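Local coordinates for Lon211 (Mycobacterium tuberculosis, PDB 6VBK), which forms the N-terminal domain of an ATP-dependent Lon protease and probably recognises and binds the proteins that the enzyme degrades, at residues D167-S175 with V189-L199; V103-G111 with W120-A128. All coordinates share one frame; numbering follows the deposited sequence.

Interaction 1: D167-S175 with V189-L199; sequences DPSTLADNS and VLETVDVVERL
The guanidinium of Arg198 lies between a carboxylate and a backbone turn. Over one face sits the carboxylate of Asp173, its plane only 19° from that of the guanidinium; 4.1 Å above the opposite face, towards the rim, lies Val195 CA. Around the edge, near the plane, come Ser169 OG, Ala172 CB and Thr192 O. With Asp173 OD1 3.4 Å from Arg198 NE but well out of the plane, this salt bridge works by charge alone, no N-H pointing at the oxygen. The directed bonds are at the edge: Arg198 NH2 donates to Ser169 OG at 2.6 Å, and Arg198 NH1 to Thr192 O at 3.2 Å, almost straight and on a carbonyl lone pair. A bend at chi3 (-50°) brings the guanidinium up to Ser169 and Asp173 of helix 168-173. The same Asp173 OD1 also takes a salt bridge from Arg105 of strand 96-112, so one carboxylate serves two arginines.

The setting is the helical part of the Lon N domain, where helix 168-173 and residues 195-199, the start of helix 195-207, run in the same general direction, inclined by 35° with axes 9.5 Å from each other. Asp167 and Asp194 are their N-caps, each accepting from the backbone N three residues on. Beside the polar cluster the helices meet through apolar side chains. The two methyls of Leu199 divide the work: CD1 packs on Pro168 CB at 3.6 Å, while CD2 reaches Ala172 CB at 3.9 Å. Val195 puts CG2, anti to its own N, 3.5 Å from Ser169 N. Leu138 and Tyr142 of helix 133-153 pack against Leu199 and Leu171. Farther along, Val189 CG1 slides past Asp173 in the opposite direction.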
ATOM      1  N   ASP B 167      -4.707  -9.837  25.622  1.00 72.01           N
ATOM      2  CA  ASP B 167      -5.161  -9.450  24.292  1.00 68.70           C
ATOM      3  C   ASP B 167      -6.092 -10.513  23.720  1.00 58.47           C
ATOM      4  O   ASP B 167      -5.673 -11.665  23.556  1.00 65.35           O
ATOM      5  CB  ASP B 167      -3.972  -9.241  23.365  1.00 64.93           C
ATOM      6  CG  ASP B 167      -4.381  -8.719  22.009  1.00 68.46           C
ATOM      7  OD1 ASP B 167      -4.975  -7.622  21.953  1.00 83.07           O
ATOM      8  OD2 ASP B 167      -4.109  -9.402  21.000  1.00 61.74           O
ATOM      9  N   PRO B 168      -7.345 -10.176  23.406  1.00 64.55           N
ATOM     10  CA  PRO B 168      -8.261 -11.191  22.857  1.00 69.22           C
ATOM     11  C   PRO B 168      -7.822 -11.749  21.515  1.00 72.08           C
ATOM     12  O   PRO B 168      -8.142 -12.903  21.202  1.00 62.70           O
ATOM     13  CB  PRO B 168      -9.590 -10.431  22.742  1.00 91.27           C
ATOM     14  CG  PRO B 168      -9.464  -9.286  23.695  1.00 81.56           C
ATOM     15  CD  PRO B 168      -8.022  -8.894  23.655  1.00 74.46           C
ATOM     16  N   SER B 169      -7.103 -10.966  20.708  1.00 55.45           N
ATOM     17  CA  SER B 169      -6.645 -11.465  19.416  1.00 65.27           C
ATOM     18  C   SER B 169      -5.593 -12.554  19.595  1.00 61.12           C
ATOM     19  O   SER B 169      -5.651 -13.601  18.941  1.00 61.79           O
ATOM     20  CB  SER B 169      -6.098 -10.314  18.571  1.00 67.76           C
ATOM     21  OG  SER B 169      -5.717 -10.762  17.282  1.00 62.87           O
ATOM     22  N   THR B 170      -4.624 -12.322  20.484  1.00 58.70           N
ATOM     23  CA  THR B 170      -3.615 -13.339  20.764  1.00 49.80           C
ATOM     24  C   THR B 170      -4.245 -14.583  21.377  1.00 54.20           C
ATOM     25  O   THR B 170      -3.833 -15.710  21.079  1.00 50.41           O
ATOM     26  CB  THR B 170      -2.543 -12.768  21.692  1.00 55.25           C
ATOM     27  OG1 THR B 170      -2.011 -11.563  21.126  1.00 57.22           O
ATOM     28  CG2 THR B 170      -1.414 -13.772  21.889  1.00 67.50           C
ATOM     29  N   LEU B 171      -5.251 -14.394  22.235  1.00 53.15           N
ATOM     30  CA  LEU B 171      -5.941 -15.529  22.840  1.00 54.24           C
ATOM     31  C   LEU B 171      -6.637 -16.381  21.787  1.00 59.09           C
ATOM     32  O   LEU B 171      -6.589 -17.616  21.846  1.00 54.47           O
ATOM     33  CB  LEU B 171      -6.950 -15.032  23.875  1.00 49.75           C
ATOM     34  CG  LEU B 171      -7.907 -16.069  24.464  1.00 54.63           C
ATOM     35  CD1 LEU B 171      -7.151 -17.103  25.286  1.00 52.68           C
ATOM     36  CD2 LEU B 171      -8.982 -15.388  25.301  1.00 54.46           C
ATOM     37  N   ALA B 172      -7.294 -15.742  20.818  1.00 55.76           N
ATOM     38  CA  ALA B 172      -7.987 -16.499  19.782  1.00 66.66           C
ATOM     39  C   ALA B 172      -7.001 -17.215  18.868  1.00 64.71           C
ATOM     40  O   ALA B 172      -7.222 -18.371  18.491  1.00 71.35           O
ATOM     41  CB  ALA B 172      -8.900 -15.575  18.976  1.00 59.24           C
ATOM     42  N   ASP B 173      -5.900 -16.551  18.515  1.00 54.34           N
ATOM     43  CA  ASP B 173      -4.911 -17.143  17.623  1.00 66.13           C
ATOM     44  C   ASP B 173      -4.105 -18.258  18.277  1.00 57.95           C
ATOM     45  O   ASP B 173      -3.436 -19.010  17.562  1.00 61.81           O
ATOM     46  CB  ASP B 173      -3.969 -16.061  17.096  1.00 53.49           C
ATOM     47  CG  ASP B 173      -4.628 -15.179  16.054  1.00 66.01           C
ATOM     48  OD1 ASP B 173      -5.570 -15.657  15.386  1.00 64.59           O
ATOM     49  OD2 ASP B 173      -4.205 -14.014  15.897  1.00 62.68           O
ATOM     50  N   ASN B 174      -4.150 -18.389  19.604  1.00 60.23           N
ATOM     51  CA  ASN B 174      -3.473 -19.502  20.259  1.00 50.15           C
ATOM     52  C   ASN B 174      -4.160 -20.835  19.993  1.00 60.53           C
ATOM     53  O   ASN B 174      -3.579 -21.884  20.292  1.00 53.62           O
ATOM     54  CB  ASN B 174      -3.378 -19.248  21.767  1.00 52.53           C
ATOM     55  CG  ASN B 174      -2.339 -20.127  22.446  1.00 58.93           C
ATOM     56  OD1 ASN B 174      -2.665 -21.169  23.015  1.00 54.08           O
ATOM     57  ND2 ASN B 174      -1.078 -19.708  22.385  1.00 56.60           N
ATOM     58  N   SER B 175      -5.370 -20.819  19.428  1.00 58.01           N
ATOM     59  CA  SER B 175      -6.067 -22.045  19.061  1.00 74.08           C
ATOM     60  C   SER B 175      -5.363 -22.817  17.953  1.00 81.50           C
ATOM     61  O   SER B 175      -5.718 -23.975  17.708  1.00 73.70           O
ATOM     62  CB  SER B 175      -7.501 -21.722  18.636  1.00 70.60           C
ATOM     63  OG  SER B 175      -7.521 -20.783  17.575  1.00 71.96           O
ATOM     64  N   VAL B 189      -9.886 -19.071  10.908  1.00 97.46           N
ATOM     65  CA  VAL B 189      -9.337 -18.189  11.934  1.00 87.15           C
ATOM     66  C   VAL B 189      -8.303 -17.258  11.318  1.00 78.33           C
ATOM     67  O   VAL B 189      -8.274 -16.055  11.607  1.00 88.94           O
ATOM     68  CB  VAL B 189      -8.740 -19.012  13.092  1.00 81.65           C
ATOM     69  CG1 VAL B 189      -8.199 -18.092  14.176  1.00 72.16           C
ATOM     70  CG2 VAL B 189      -9.780 -19.957  13.664  1.00 83.48           C
ATOM     71  N   LEU B 190      -7.445 -17.796  10.450  1.00 93.62           N
ATOM     72  CA  LEU B 190      -6.498 -16.962   9.723  1.00 82.00           C
ATOM     73  C   LEU B 190      -7.213 -16.011   8.771  1.00 92.01           C
ATOM     74  O   LEU B 190      -6.688 -14.937   8.451  1.00102.45           O
ATOM     75  CB  LEU B 190      -5.514 -17.850   8.963  1.00 92.65           C
ATOM     76  CG  LEU B 190      -4.423 -17.181   8.128  1.00 87.22           C
ATOM     77  CD1 LEU B 190      -3.591 -16.250   8.992  1.00 79.82           C
ATOM     78  CD2 LEU B 190      -3.549 -18.238   7.472  1.00 88.54           C
ATOM     79  N   GLU B 191      -8.441 -16.378   8.394  1.00104.41           N
ATOM     80  CA  GLU B 191      -9.257 -15.600   7.424  1.00120.93           C
ATOM     81  C   GLU B 191      -9.943 -14.381   8.056  1.00117.56           C
ATOM     82  O   GLU B 191      -9.893 -13.316   7.427  1.00120.33           O
ATOM     83  CB  GLU B 191     -10.327 -16.498   6.800  1.00143.93           C
ATOM     84  CG  GLU B 191     -11.393 -15.717   6.053  1.00146.91           C
ATOM     85  CD  GLU B 191     -12.729 -16.421   5.885  1.00136.67           C
ATOM     86  OE1 GLU B 191     -13.770 -15.767   6.091  1.00129.85           O
ATOM     87  OE2 GLU B 191     -12.725 -17.617   5.544  1.00130.98           O
ATOM     88  N   THR B 192     -10.524 -14.503   9.254  1.00 90.36           N
ATOM     89  CA  THR B 192     -11.296 -13.350   9.798  1.00 98.72           C
ATOM     90  C   THR B 192     -10.421 -12.416  10.641  1.00 89.60           C
ATOM     91  O   THR B 192     -10.036 -12.806  11.754  1.00 85.95           O
ATOM     92  CB  THR B 192     -12.550 -13.831  10.538  1.00 93.99           C
ATOM     93  OG1 THR B 192     -12.168 -14.698  11.606  1.00132.88           O
ATOM     94  CG2 THR B 192     -13.538 -14.521   9.621  1.00115.25           C
ATOM     95  N   VAL B 193     -10.167 -11.211  10.120  1.00 91.48           N
ATOM     96  CA  VAL B 193      -9.333 -10.171  10.796  1.00 93.49           C
ATOM     97  C   VAL B 193     -10.005  -9.668  12.081  1.00100.23           C
ATOM     98  O   VAL B 193      -9.295  -9.535  13.092  1.00 85.96           O
ATOM     99  CB  VAL B 193      -8.994  -9.014   9.835  1.00 91.98           C
ATOM    100  CG1 VAL B 193      -7.983  -9.439   8.784  1.00 96.94           C
ATOM    101  CG2 VAL B 193     -10.231  -8.429   9.172  1.00103.19           C
ATOM    102  N   ASP B 194     -11.323  -9.435  12.055  1.00 93.96           N
ATOM    103  CA  ASP B 194     -12.042  -8.899  13.243  1.00 94.17           C
ATOM    104  C   ASP B 194     -11.881  -9.865  14.418  1.00 94.17           C
ATOM    105  O   ASP B 194     -12.179 -11.058  14.241  1.00 89.44           O
ATOM    106  CB  ASP B 194     -13.518  -8.629  12.944  1.00102.98           C
ATOM    107  CG  ASP B 194     -14.244  -7.985  14.111  1.00100.53           C
ATOM    108  OD1 ASP B 194     -13.908  -6.836  14.449  1.00101.05           O
ATOM    109  OD2 ASP B 194     -15.125  -8.645  14.686  1.00109.13           O
ATOM    110  N   VAL B 195     -11.463  -9.352  15.578  1.00 99.25           N
ATOM    111  CA  VAL B 195     -11.266 -10.213  16.740  1.00 78.35           C
ATOM    112  C   VAL B 195     -12.601 -10.677  17.314  1.00 78.76           C
ATOM    113  O   VAL B 195     -12.698 -11.788  17.852  1.00 80.16           O
ATOM    114  CB  VAL B 195     -10.408  -9.488  17.797  1.00 76.24           C
ATOM    115  CG1 VAL B 195     -11.092  -8.215  18.274  1.00 88.12           C
ATOM    116  CG2 VAL B 195     -10.102 -10.412  18.970  1.00 78.37           C
ATOM    117  N   VAL B 196     -13.648  -9.855  17.205  1.00 92.45           N
ATOM    118  CA  VAL B 196     -14.958 -10.250  17.716  1.00 98.98           C
ATOM    119  C   VAL B 196     -15.473 -11.475  16.972  1.00 92.98           C
ATOM    120  O   VAL B 196     -16.010 -12.409  17.579  1.00 88.16           O
ATOM    121  CB  VAL B 196     -15.947  -9.071  17.632  1.00106.21           C
ATOM    122  CG1 VAL B 196     -17.383  -9.573  17.617  1.00 95.66           C
ATOM    123  CG2 VAL B 196     -15.732  -8.119  18.798  1.00100.97           C
ATOM    124  N   GLU B 197     -15.300 -11.498  15.648  1.00101.78           N
ATOM    125  CA  GLU B 197     -15.756 -12.639  14.861  1.00102.08           C
ATOM    126  C   GLU B 197     -14.988 -13.908  15.216  1.00 91.41           C
ATOM    127  O   GLU B 197     -15.586 -14.978  15.366  1.00 93.56           O
ATOM    128  CB  GLU B 197     -15.620 -12.337  13.371  1.00103.63           C
ATOM    129  CG  GLU B 197     -16.581 -11.291  12.837  1.00113.72           C
ATOM    130  CD  GLU B 197     -16.345 -10.992  11.370  1.00113.28           C
ATOM    131  OE1 GLU B 197     -15.342 -10.318  11.051  1.00123.95           O
ATOM    132  OE2 GLU B 197     -17.153 -11.445  10.532  1.00108.74           O
ATOM    133  N   ARG B 198     -13.663 -13.809  15.353  1.00 83.67           N
ATOM    134  CA  ARG B 198     -12.853 -14.995  15.620  1.00 80.19           C
ATOM    135  C   ARG B 198     -13.218 -15.625  16.958  1.00 81.52           C
ATOM    136  O   ARG B 198     -13.450 -16.838  17.043  1.00 75.54           O
ATOM    137  CB  ARG B 198     -11.368 -14.641  15.589  1.00 74.03           C
ATOM    138  CG  ARG B 198     -10.841 -14.277  14.216  1.00 87.17           C
ATOM    139  CD  ARG B 198      -9.364 -14.604  14.112  1.00 71.87           C
ATOM    140  NE  ARG B 198      -8.601 -14.077  15.238  1.00 89.87           N
ATOM    141  CZ  ARG B 198      -8.110 -12.846  15.294  1.00 80.82           C
ATOM    142  NH1 ARG B 198      -8.302 -12.007  14.285  1.00 71.23           N
ATOM    143  NH2 ARG B 198      -7.424 -12.452  16.357  1.00 74.42           N
ATOM    144  N   LEU B 199     -13.256 -14.819  18.021  1.00 83.71           N
ATOM    145  CA  LEU B 199     -13.664 -15.330  19.326  1.00 77.28           C
ATOM    146  C   LEU B 199     -15.054 -15.947  19.251  1.00 91.37           C
ATOM    147  O   LEU B 199     -15.277 -17.067  19.721  1.00 87.33           O
ATOM    148  CB  LEU B 199     -13.620 -14.210  20.367  1.00 71.94           C
ATOM    149  CG  LEU B 199     -12.228 -13.765  20.819  1.00 71.90           C
ATOM    150  CD1 LEU B 199     -12.306 -12.446  21.566  1.00 97.16           C
ATOM    151  CD2 LEU B 199     -11.590 -14.835  21.691  1.00 75.24           C
TER

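Interaction 2: V103-G111 with W120-A128; sequences VSRVRIGTG and WVEGTVLEA
Leu126 lies against both Arg105 and Arg107, alternate residues of the opposite strand. Its CG lies beside the backbone N (chi1 -58°), which aims the fork of the side chain at that strand: CD1 meets Arg105 CB at 3.9 Å and CD2 meets Arg107 CB at 3.7 Å, also coming to the edge of the Arg107 guanidinium. The two arginines differ in shape. Arg105 is extended from CG to NE and carries its charged end away to Asp173 and the carbonyls of Val189 and Leu190, whereas Arg107 is bent at chi3 and makes a long, weak ion pair with Asp78.

On the face opposite Arg107, Val106 swings CG1 anti to its N (chi1 -179°), over the backbone of the facing strand and 3.5 Å from Gly123 CA, where the glycine has no side chain to oppose it. Ile108 CG2 and Val121 CG2 touch more loosely, at 4.2 Å. Both residues, with Val106, also pack on Leu67 of strand 65-70. Towards the connected end of the hairpin, Glu122 stretches out beyond CG and crosses Thr110, its CB 3.2 Å from Thr110 O.

Backbone bonds join the strands from Arg105 O, which accepts from Leu126 N, through the reciprocal pair Arg107 and Thr124 to Gly109 N and Glu122 O at 2.7 Å. A one-residue register shift follows: Glu122 N bonds to Thr110 O, and Thr110 N is buried without a partner in the model. One water links Arg105 N to Leu126 O, another Arg107 O to Thr124 OG1. Arg90 of the second subunit packs on Thr110 and Thr124. Antiparallel strands 96-112 and 120-125 thus form a beta hairpin with a beta bulge, part of the curled sheet of the PUA-like substrate-binding domain of Lon.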
ATOM      1  N   VAL B 103       3.724 -13.329  12.986  1.00 48.26           N
ATOM      2  CA  VAL B 103       3.677 -11.924  13.392  1.00 50.21           C
ATOM      3  C   VAL B 103       2.285 -11.330  13.177  1.00 64.03           C
ATOM      4  O   VAL B 103       1.644 -10.872  14.126  1.00 64.65           O
ATOM      5  CB  VAL B 103       4.756 -11.097  12.655  1.00 60.93           C
ATOM      6  CG1 VAL B 103       4.692  -9.617  13.053  1.00 63.23           C
ATOM      7  CG2 VAL B 103       6.144 -11.660  12.918  1.00 55.49           C
ATOM      8  N   SER B 104       1.807 -11.316  11.933  1.00 45.16           N
ATOM      9  CA  SER B 104       0.552 -10.641  11.619  1.00 47.75           C
ATOM     10  C   SER B 104      -0.090 -11.264  10.386  1.00 56.37           C
ATOM     11  O   SER B 104       0.537 -12.026   9.645  1.00 57.14           O
ATOM     12  CB  SER B 104       0.778  -9.138  11.411  1.00 60.03           C
ATOM     13  OG  SER B 104       1.745  -8.900  10.401  1.00 57.42           O
ATOM     14  N   ARG B 105      -1.357 -10.920  10.164  1.00 49.07           N
ATOM     15  CA  ARG B 105      -2.076 -11.411   8.998  1.00 52.10           C
ATOM     16  C   ARG B 105      -1.771 -10.546   7.784  1.00 60.34           C
ATOM     17  O   ARG B 105      -1.675  -9.319   7.880  1.00 72.42           O
ATOM     18  CB  ARG B 105      -3.580 -11.438   9.263  1.00 52.40           C
ATOM     19  CG  ARG B 105      -4.001 -12.509  10.247  1.00 62.46           C
ATOM     20  CD  ARG B 105      -5.487 -12.453  10.541  1.00 70.67           C
ATOM     21  NE  ARG B 105      -5.950 -13.686  11.168  1.00 61.21           N
ATOM     22  CZ  ARG B 105      -5.840 -13.952  12.465  1.00 62.70           C
ATOM     23  NH1 ARG B 105      -5.279 -13.071  13.282  1.00 69.77           N
ATOM     24  NH2 ARG B 105      -6.289 -15.104  12.945  1.00 59.30           N
ATOM     25  N   VAL B 106      -1.610 -11.198   6.636  1.00 57.32           N
ATOM     26  CA  VAL B 106      -1.278 -10.526   5.386  1.00 54.81           C
ATOM     27  C   VAL B 106      -2.278 -10.973   4.329  1.00 71.38           C
ATOM     28  O   VAL B 106      -2.407 -12.175   4.064  1.00 71.96           O
ATOM     29  CB  VAL B 106       0.161 -10.826   4.932  1.00 59.84           C
ATOM     30  CG1 VAL B 106       0.474 -10.085   3.646  1.00 65.20           C
ATOM     31  CG2 VAL B 106       1.155 -10.447   6.020  1.00 55.28           C
ATOM     32  N   ARG B 107      -2.986 -10.015   3.734  1.00 61.43           N
ATOM     33  CA  ARG B 107      -3.936 -10.317   2.671  1.00 64.94           C
ATOM     34  C   ARG B 107      -3.181 -10.530   1.364  1.00 77.60           C
ATOM     35  O   ARG B 107      -2.554  -9.602   0.844  1.00 84.18           O
ATOM     36  CB  ARG B 107      -4.960  -9.192   2.527  1.00 86.82           C
ATOM     37  CG  ARG B 107      -5.910  -9.370   1.353  1.00 91.81           C
ATOM     38  CD  ARG B 107      -7.250  -8.700   1.613  1.00101.36           C
ATOM     39  NE  ARG B 107      -7.951  -9.320   2.735  1.00109.75           N
ATOM     40  CZ  ARG B 107      -8.719 -10.399   2.631  1.00 97.63           C
ATOM     41  NH1 ARG B 107      -8.890 -10.983   1.451  1.00107.55           N
ATOM     42  NH2 ARG B 107      -9.317 -10.897   3.704  1.00 79.31           N
ATOM     43  N   ILE B 108      -3.247 -11.751   0.835  1.00 70.80           N
ATOM     44  CA  ILE B 108      -2.474 -12.105  -0.351  1.00 72.19           C
ATOM     45  C   ILE B 108      -3.107 -11.460  -1.575  1.00 78.81           C
ATOM     46  O   ILE B 108      -4.296 -11.656  -1.854  1.00 93.50           O
ATOM     47  CB  ILE B 108      -2.381 -13.627  -0.508  1.00 67.59           C
ATOM     48  CG1 ILE B 108      -1.581 -14.226   0.648  1.00 75.39           C
ATOM     49  CG2 ILE B 108      -1.755 -13.987  -1.847  1.00 72.47           C
ATOM     50  CD1 ILE B 108      -1.406 -15.717   0.556  1.00 80.62           C
ATOM     51  N   GLY B 109      -2.313 -10.691  -2.315  1.00 83.65           N
ATOM     52  CA  GLY B 109      -2.800 -10.022  -3.503  1.00 93.81           C
ATOM     53  C   GLY B 109      -2.117 -10.466  -4.779  1.00 95.72           C
ATOM     54  O   GLY B 109      -2.028 -11.664  -5.064  1.00 88.03           O
ATOM     55  N   THR B 110      -1.624  -9.503  -5.553  1.00103.38           N
ATOM     56  CA  THR B 110      -1.020  -9.800  -6.844  1.00100.70           C
ATOM     57  C   THR B 110       0.305 -10.539  -6.680  1.00 91.84           C
ATOM     58  O   THR B 110       1.057 -10.316  -5.728  1.00 88.72           O
ATOM     59  CB  THR B 110      -0.792  -8.511  -7.635  1.00 97.83           C
ATOM     60  OG1 THR B 110      -0.057  -7.579  -6.831  1.00112.06           O
ATOM     61  CG2 THR B 110      -2.118  -7.889  -8.041  1.00 94.46           C
ATOM     62  N   GLY B 111       0.582 -11.434  -7.626  1.00 95.33           N
ATOM     63  CA  GLY B 111       1.886 -12.052  -7.692  1.00 89.46           C
ATOM     64  C   GLY B 111       2.934 -11.110  -8.254  1.00 84.71           C
ATOM     65  O   GLY B 111       2.630 -10.139  -8.947  1.00 95.13           O
ATOM     66  N   TRP B 120       6.956 -15.439  -5.225  1.00 65.81           N
ATOM     67  CA  TRP B 120       6.757 -14.159  -4.564  1.00 69.79           C
ATOM     68  C   TRP B 120       5.355 -13.637  -4.845  1.00 69.55           C
ATOM     69  O   TRP B 120       4.855 -13.741  -5.969  1.00 70.76           O
ATOM     70  CB  TRP B 120       7.795 -13.136  -5.030  1.00 64.87           C
ATOM     71  CG  TRP B 120       9.190 -13.451  -4.586  1.00 63.60           C
ATOM     72  CD1 TRP B 120      10.058 -14.329  -5.166  1.00 83.95           C
ATOM     73  CD2 TRP B 120       9.883 -12.882  -3.468  1.00 59.46           C
ATOM     74  NE1 TRP B 120      11.248 -14.345  -4.478  1.00 69.39           N
ATOM     75  CE2 TRP B 120      11.165 -13.464  -3.431  1.00 60.42           C
ATOM     76  CE3 TRP B 120       9.543 -11.938  -2.496  1.00 69.88           C
ATOM     77  CZ2 TRP B 120      12.106 -13.134  -2.459  1.00 67.14           C
ATOM     78  CZ3 TRP B 120      10.480 -11.609  -1.534  1.00 58.90           C
ATOM     79  CH2 TRP B 120      11.744 -12.207  -1.521  1.00 64.41           C
ATOM     80  N   VAL B 121       4.720 -13.080  -3.812  1.00 57.54           N
ATOM     81  CA  VAL B 121       3.404 -12.467  -3.932  1.00 64.74           C
ATOM     82  C   VAL B 121       3.420 -11.135  -3.197  1.00 69.01           C
ATOM     83  O   VAL B 121       4.225 -10.905  -2.291  1.00 66.57           O
ATOM     84  CB  VAL B 121       2.273 -13.364  -3.377  1.00 73.00           C
ATOM     85  CG1 VAL B 121       2.232 -14.701  -4.107  1.00 77.82           C
ATOM     86  CG2 VAL B 121       2.438 -13.568  -1.879  1.00 67.21           C
ATOM     87  N   GLU B 122       2.520 -10.248  -3.606  1.00 73.62           N
ATOM     88  CA  GLU B 122       2.300  -9.000  -2.894  1.00 84.23           C
ATOM     89  C   GLU B 122       1.227  -9.197  -1.832  1.00 81.67           C
ATOM     90  O   GLU B 122       0.274  -9.958  -2.017  1.00 76.98           O
ATOM     91  CB  GLU B 122       1.892  -7.883  -3.855  1.00 78.03           C
ATOM     92  CG  GLU B 122       2.999  -7.452  -4.803  1.00 85.64           C
ATOM     93  CD  GLU B 122       2.576  -6.319  -5.717  1.00100.30           C
ATOM     94  OE1 GLU B 122       1.383  -5.950  -5.695  1.00104.31           O
ATOM     95  OE2 GLU B 122       3.436  -5.797  -6.456  1.00106.15           O
ATOM     96  N   GLY B 123       1.394  -8.506  -0.708  1.00 78.89           N
ATOM     97  CA  GLY B 123       0.469  -8.658   0.398  1.00 87.22           C
ATOM     98  C   GLY B 123       0.355  -7.388   1.212  1.00 86.76           C
ATOM     99  O   GLY B 123       1.210  -6.499   1.145  1.00 81.06           O
ATOM    100  N   THR B 124      -0.716  -7.320   2.000  1.00 75.54           N
ATOM    101  CA  THR B 124      -1.024  -6.154   2.817  1.00 67.87           C
ATOM    102  C   THR B 124      -1.195  -6.590   4.264  1.00 67.69           C
ATOM    103  O   THR B 124      -2.011  -7.470   4.555  1.00 70.47           O
ATOM    104  CB  THR B 124      -2.290  -5.453   2.322  1.00 77.66           C
ATOM    105  OG1 THR B 124      -2.087  -4.998   0.980  1.00 83.50           O
ATOM    106  CG2 THR B 124      -2.626  -4.267   3.213  1.00 85.02           C
ATOM    107  N   VAL B 125      -0.427  -5.974   5.166  1.00 61.12           N
ATOM    108  CA  VAL B 125      -0.598  -6.243   6.588  1.00 55.05           C
ATOM    109  C   VAL B 125      -1.985  -5.793   7.015  1.00 68.65           C
ATOM    110  O   VAL B 125      -2.403  -4.662   6.740  1.00 82.41           O
ATOM    111  CB  VAL B 125       0.493  -5.539   7.407  1.00 73.22           C
ATOM    112  CG1 VAL B 125       0.345  -5.876   8.884  1.00 66.48           C
ATOM    113  CG2 VAL B 125       1.867  -5.931   6.905  1.00 65.92           C
ATOM    114  N   LEU B 126      -2.711  -6.682   7.683  1.00 73.33           N
ATOM    115  CA  LEU B 126      -4.075  -6.406   8.105  1.00 80.93           C
ATOM    116  C   LEU B 126      -4.069  -5.865   9.529  1.00 74.76           C
ATOM    117  O   LEU B 126      -3.395  -6.413  10.406  1.00 80.33           O
ATOM    118  CB  LEU B 126      -4.929  -7.668   7.997  1.00 80.90           C
ATOM    119  CG  LEU B 126      -4.928  -8.219   6.568  1.00 77.11           C
ATOM    120  CD1 LEU B 126      -5.582  -9.586   6.479  1.00 76.74           C
ATOM    121  CD2 LEU B 126      -5.601  -7.233   5.623  1.00 73.69           C
ATOM    122  N   GLU B 127      -4.817  -4.782   9.745  1.00 79.31           N
ATOM    123  CA  GLU B 127      -4.780  -4.073  11.017  1.00 84.24           C
ATOM    124  C   GLU B 127      -5.198  -4.974  12.172  1.00 99.58           C
ATOM    125  O   GLU B 127      -5.996  -5.903  12.016  1.00108.63           O
ATOM    126  CB  GLU B 127      -5.698  -2.849  10.980  1.00 92.73           C
ATOM    127  CG  GLU B 127      -5.106  -1.620  10.318  1.00108.02           C
ATOM    128  CD  GLU B 127      -5.846  -0.353  10.701  1.00121.39           C
ATOM    129  OE1 GLU B 127      -5.336   0.402  11.557  1.00126.31           O
ATOM    130  OE2 GLU B 127      -6.948  -0.119  10.159  1.00125.20           O
ATOM    131  N   ALA B 128      -4.643  -4.683  13.342  1.00 98.26           N
ATOM    132  CA  ALA B 128      -5.089  -5.269  14.594  1.00 92.59           C
ATOM    133  C   ALA B 128      -5.705  -4.157  15.432  1.00 96.74           C
ATOM    134  O   ALA B 128      -5.056  -3.637  16.349  1.00 98.93           O
ATOM    135  CB  ALA B 128      -3.931  -5.942  15.333  1.00 72.43           C
TER
HETATM  136  O   HOH W   1      -2.318  -8.297  11.911  1.00 73.04           O
HETATM  137  O   HOH W   2      -3.059  -7.213  -0.596  1.00 72.30           O

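In the fold
Interaction 1 is buried helix packing with an arginine inside it; interaction 2 is a partly buried strand pairing, open to solvent in places and touched by the second subunit. The first is held mainly by side chains, charged and apolar, the second mainly by backbone bonds with side chains spread over two sheet faces. They share no helix or strand, and their centres lie about 17 Å apart, yet they meet at one seam between sheet and helices. There Arg105 of 103-111 reaches both segments of interaction 1, and Leu126 packs on Val193.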